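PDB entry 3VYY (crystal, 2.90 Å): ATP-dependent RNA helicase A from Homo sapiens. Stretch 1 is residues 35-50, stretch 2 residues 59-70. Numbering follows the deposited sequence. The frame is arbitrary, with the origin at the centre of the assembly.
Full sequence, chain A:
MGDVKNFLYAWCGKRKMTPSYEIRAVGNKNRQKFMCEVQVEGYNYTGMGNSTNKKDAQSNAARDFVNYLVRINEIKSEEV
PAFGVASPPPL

Stretch 1 (35-50) MCEVQVEGYNYTGMGN
Stretch 2 59-70: SNAARDFVNYLV

How does the first strand meet the helix? Residues 35-39 are extended and run at 39° to helix 59-70, the axes approaching to 7.4 Å. Alternation sends Cys36 and Val38 toward the helix and Glu37 and Gln39 away. Cys36 (chi1 t) sets CB 4.0 Å from Ala61 CB; Val38, with chi1 at -136°, presses CG2 to 3.2 Å from the same Ala61 CB, a tight apolar contact.

What fills the space around the turn? Val40 to Tyr43 form a type II turn, with Gly42 at phi/psi 83/14 and Tyr43 N bonded to Val40 O at 3.3 Å. Val40 (t) places CG2 3.7 Å from Phe65 CE2. Tyr43 (m) brings CB 3.9 Å from Phe65 CZ, at the edge of that ring, while Leu69 CD2 covers one face of the Tyr43 ring, 4.1 Å from CE2. Phe65 (t, chi2 81°) leaves its backbone sideways, yet its ring end reaches these partners.

How does Tyr45 pack? With chi1 t, it forms an offset stack on Tyr68 (t), centroids 4.4 Å apart and planes at 11°. Each CB lies over the other's ring: Tyr45 CB is 3.6 Å from Tyr68 CE2. Phe65 CD1 sits at the Tyr45 ring edge, 4.2 Å from CD2.

Why can the returning strand come so close? Residues 47-50 pair with the first strand, Gly47 N to Val38 O at 3.2 Å and Cys36 N to Gly49 O at 2.7 Å, and cross the helix at 150°, axes 5.6 Å apart. Gly47 CA lies 4.5 Å from Phe65 CA, and Gly49 CA 4.2 Å from Ala61 CA; a CB on either glycine would clash with the helix backbone. Between them, Met48 N donates to Asp64 OD2 (Asp64 chi1 t) at 2.8 Å and 159°. Asn60 (m) gives a weak bond from ND2 to Asn50 O, 2.7 Å at 124°.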

# COMPACT_ATOMS: atom_id res chain seq x y z
N MET A 35 5.98 -11.16 1.24
CA MET A 35 4.63 -11.00 0.73
C MET A 35 3.85 -10.08 1.68
O MET A 35 3.84 -10.31 2.89
CB MET A 35 3.95 -12.37 0.66
CG MET A 35 2.45 -12.40 0.95
SD MET A 35 1.47 -11.90 -0.49
CE MET A 35 1.88 -13.18 -1.69
N CYS A 36 3.22 -9.04 1.14
CA CYS A 36 2.50 -8.10 1.98
C CYS A 36 1.04 -7.93 1.60
O CYS A 36 0.69 -7.95 0.42
CB CYS A 36 3.18 -6.74 1.98
SG CYS A 36 2.66 -5.69 3.35
N GLU A 37 0.19 -7.74 2.59
CA GLU A 37 -1.20 -7.42 2.34
C GLU A 37 -1.54 -6.26 3.25
O GLU A 37 -1.14 -6.25 4.42
CB GLU A 37 -2.09 -8.63 2.67
CG GLU A 37 -1.64 -9.96 2.06
CD GLU A 37 -2.74 -11.05 2.07
OE1 GLU A 37 -3.81 -10.81 2.65
OE2 GLU A 37 -2.52 -12.15 1.49
N VAL A 38 -2.25 -5.26 2.70
CA VAL A 38 -2.77 -4.14 3.50
C VAL A 38 -4.25 -4.19 3.43
O VAL A 38 -4.81 -4.48 2.36
CB VAL A 38 -2.53 -2.75 2.91
CG1 VAL A 38 -2.07 -1.80 3.99
CG2 VAL A 38 -1.58 -2.77 1.76
N GLN A 39 -4.89 -3.84 4.54
CA GLN A 39 -6.32 -3.61 4.51
C GLN A 39 -6.66 -2.32 5.19
O GLN A 39 -5.83 -1.75 5.89
CB GLN A 39 -7.06 -4.80 5.11
CG GLN A 39 -7.07 -5.98 4.15
CD GLN A 39 -7.55 -7.28 4.77
OE1 GLN A 39 -7.62 -7.43 5.99
NE2 GLN A 39 -7.86 -8.25 3.92
N VAL A 40 -7.86 -1.82 4.93
CA VAL A 40 -8.39 -0.70 5.67
C VAL A 40 -9.83 -1.06 5.97
O VAL A 40 -10.48 -1.67 5.13
CB VAL A 40 -8.32 0.61 4.86
CG1 VAL A 40 -9.00 1.74 5.61
CG2 VAL A 40 -6.88 0.99 4.58
N GLU A 41 -10.31 -0.71 7.17
CA GLU A 41 -11.70 -1.00 7.57
C GLU A 41 -12.69 -0.35 6.61
O GLU A 41 -12.53 0.80 6.23
CB GLU A 41 -12.01 -0.55 9.01
CG GLU A 41 -13.24 -1.26 9.64
CD GLU A 41 -13.43 -1.02 11.17
OE1 GLU A 41 -14.60 -1.00 11.63
OE2 GLU A 41 -12.42 -0.88 11.91
N GLY A 42 -13.68 -1.13 6.20
CA GLY A 42 -14.74 -0.61 5.34
C GLY A 42 -14.38 -0.60 3.87
O GLY A 42 -15.07 0.04 3.06
N TYR A 43 -13.31 -1.31 3.51
CA TYR A 43 -12.93 -1.41 2.11
C TYR A 43 -12.70 -2.83 1.67
O TYR A 43 -11.92 -3.57 2.25
CB TYR A 43 -11.71 -0.54 1.83
CG TYR A 43 -12.03 0.93 1.91
CD1 TYR A 43 -11.87 1.65 3.10
CD2 TYR A 43 -12.52 1.60 0.79
CE1 TYR A 43 -12.17 3.00 3.18
CE2 TYR A 43 -12.83 2.95 0.85
CZ TYR A 43 -12.65 3.64 2.04
OH TYR A 43 -12.96 4.97 2.07
N ASN A 44 -13.40 -3.20 0.62
CA ASN A 44 -13.47 -4.56 0.15
C ASN A 44 -12.35 -4.87 -0.85
O ASN A 44 -12.62 -5.08 -2.05
CB ASN A 44 -14.85 -4.74 -0.50
CG ASN A 44 -15.19 -6.19 -0.80
OD1 ASN A 44 -14.67 -7.12 -0.15
ND2 ASN A 44 -16.07 -6.39 -1.78
N TYR A 45 -11.11 -4.89 -0.37
CA TYR A 45 -9.94 -5.08 -1.24
C TYR A 45 -8.68 -5.21 -0.41
O TYR A 45 -8.53 -4.53 0.62
CB TYR A 45 -9.79 -3.90 -2.21
CG TYR A 45 -8.76 -4.09 -3.32
CD1 TYR A 45 -9.10 -4.75 -4.50
CD2 TYR A 45 -7.47 -3.58 -3.20
CE1 TYR A 45 -8.16 -4.94 -5.52
CE2 TYR A 45 -6.52 -3.76 -4.22
CZ TYR A 45 -6.89 -4.44 -5.38
OH TYR A 45 -5.98 -4.62 -6.38
N THR A 46 -7.77 -6.09 -0.86
CA THR A 46 -6.46 -6.34 -0.23
C THR A 46 -5.30 -5.94 -1.15
O THR A 46 -5.10 -6.53 -2.20
CB THR A 46 -6.30 -7.83 0.12
OG1 THR A 46 -7.43 -8.25 0.89
CG2 THR A 46 -5.06 -8.08 0.95
N GLY A 47 -4.54 -4.92 -0.75
CA GLY A 47 -3.42 -4.49 -1.57
C GLY A 47 -2.29 -5.47 -1.41
O GLY A 47 -1.88 -5.76 -0.30
N MET A 48 -1.77 -5.97 -2.53
CA MET A 48 -0.73 -7.02 -2.51
C MET A 48 0.64 -6.57 -3.01
O MET A 48 0.75 -5.90 -4.04
CB MET A 48 -1.20 -8.24 -3.31
CG MET A 48 -2.49 -8.83 -2.79
SD MET A 48 -2.92 -10.46 -3.48
CE MET A 48 -2.87 -10.29 -5.29
N GLY A 49 1.68 -6.96 -2.29
CA GLY A 49 3.02 -6.56 -2.64
C GLY A 49 4.09 -7.59 -2.35
O GLY A 49 4.06 -8.25 -1.32
N ASN A 50 5.04 -7.73 -3.28
CA ASN A 50 6.18 -8.61 -3.13
C ASN A 50 7.46 -7.80 -3.15
O ASN A 50 7.53 -6.77 -3.82
CB ASN A 50 6.23 -9.60 -4.29
CG ASN A 50 4.90 -10.27 -4.54
OD1 ASN A 50 4.39 -10.97 -3.67
ND2 ASN A 50 4.32 -10.05 -5.72
N SER A 59 5.56 -0.92 0.65
CA SER A 59 5.33 0.12 -0.36
C SER A 59 4.48 -0.41 -1.51
O SER A 59 3.55 0.25 -1.94
CB SER A 59 6.64 0.64 -0.93
OG SER A 59 7.49 1.07 0.12
N ASN A 60 4.79 -1.60 -1.98
CA ASN A 60 4.10 -2.17 -3.11
C ASN A 60 2.63 -2.43 -2.81
O ASN A 60 1.75 -2.11 -3.61
CB ASN A 60 4.81 -3.44 -3.59
CG ASN A 60 6.23 -3.17 -4.11
OD1 ASN A 60 6.68 -2.04 -4.20
ND2 ASN A 60 6.93 -4.24 -4.45
N ALA A 61 2.35 -2.99 -1.64
CA ALA A 61 0.97 -3.20 -1.18
C ALA A 61 0.20 -1.89 -1.06
O ALA A 61 -0.97 -1.81 -1.45
CB ALA A 61 0.95 -3.96 0.14
N ALA A 62 0.85 -0.86 -0.50
CA ALA A 62 0.23 0.45 -0.36
C ALA A 62 -0.10 1.02 -1.74
O ALA A 62 -1.25 1.46 -1.98
CB ALA A 62 1.11 1.38 0.43
N ARG A 63 0.87 1.00 -2.65
CA ARG A 63 0.65 1.49 -4.02
C ARG A 63 -0.57 0.81 -4.60
O ARG A 63 -1.51 1.46 -5.07
CB ARG A 63 1.84 1.18 -4.89
CG ARG A 63 1.99 2.06 -6.07
CD ARG A 63 2.53 1.27 -7.28
NE ARG A 63 2.88 -0.11 -6.94
CZ ARG A 63 2.17 -1.18 -7.29
NH1 ARG A 63 1.07 -1.02 -8.02
NH2 ARG A 63 2.54 -2.40 -6.91
N ASP A 64 -0.56 -0.51 -4.52
CA ASP A 64 -1.69 -1.30 -4.93
C ASP A 64 -2.98 -0.74 -4.34
O ASP A 64 -3.88 -0.36 -5.08
CB ASP A 64 -1.49 -2.76 -4.53
CG ASP A 64 -2.43 -3.69 -5.26
OD1 ASP A 64 -2.62 -3.52 -6.50
OD2 ASP A 64 -2.96 -4.60 -4.60
N PHE A 65 -3.04 -0.64 -3.02
CA PHE A 65 -4.23 -0.11 -2.37
C PHE A 65 -4.64 1.28 -2.85
O PHE A 65 -5.76 1.45 -3.33
CB PHE A 65 -4.08 -0.09 -0.87
CG PHE A 65 -5.40 -0.08 -0.17
CD1 PHE A 65 -6.11 -1.27 0.02
CD2 PHE A 65 -5.97 1.11 0.27
CE1 PHE A 65 -7.36 -1.27 0.65
CE2 PHE A 65 -7.20 1.12 0.90
CZ PHE A 65 -7.90 -0.07 1.10
N VAL A 66 -3.75 2.27 -2.75
CA VAL A 66 -4.08 3.62 -3.26
C VAL A 66 -4.62 3.55 -4.67
O VAL A 66 -5.71 4.05 -4.94
CB VAL A 66 -2.88 4.62 -3.22
CG1 VAL A 66 -3.27 5.94 -3.83
CG2 VAL A 66 -2.41 4.85 -1.78
N ASN A 67 -3.88 2.91 -5.57
CA ASN A 67 -4.32 2.78 -6.95
C ASN A 67 -5.78 2.34 -7.00
O ASN A 67 -6.56 2.86 -7.81
CB ASN A 67 -3.40 1.84 -7.74
CG ASN A 67 -3.85 1.65 -9.20
OD1 ASN A 67 -4.73 0.85 -9.48
ND2 ASN A 67 -3.20 2.36 -10.13
N TYR A 68 -6.16 1.44 -6.12
CA TYR A 68 -7.55 1.02 -6.04
C TYR A 68 -8.52 2.11 -5.55
O TYR A 68 -9.57 2.33 -6.16
CB TYR A 68 -7.65 -0.22 -5.17
CG TYR A 68 -9.01 -0.42 -4.56
CD1 TYR A 68 -10.06 -0.91 -5.31
CD2 TYR A 68 -9.23 -0.14 -3.21
CE1 TYR A 68 -11.30 -1.11 -4.75
CE2 TYR A 68 -10.45 -0.35 -2.63
CZ TYR A 68 -11.48 -0.83 -3.40
OH TYR A 68 -12.73 -1.03 -2.83
N LEU A 69 -8.17 2.79 -4.46
CA LEU A 69 -8.93 3.95 -4.04
C LEU A 69 -9.22 4.86 -5.24
O LEU A 69 -10.36 5.31 -5.43
CB LEU A 69 -8.17 4.72 -2.97
CG LEU A 69 -7.92 3.99 -1.64
CD1 LEU A 69 -6.91 4.74 -0.80
CD2 LEU A 69 -9.22 3.75 -0.85
N VAL A 70 -8.20 5.11 -6.07
CA VAL A 70 -8.38 5.93 -7.26
C VAL A 70 -9.33 5.26 -8.23
O VAL A 70 -10.16 5.92 -8.82
CB VAL A 70 -7.04 6.28 -7.96
CG1 VAL A 70 -7.28 6.86 -9.31
CG2 VAL A 70 -6.27 7.28 -7.13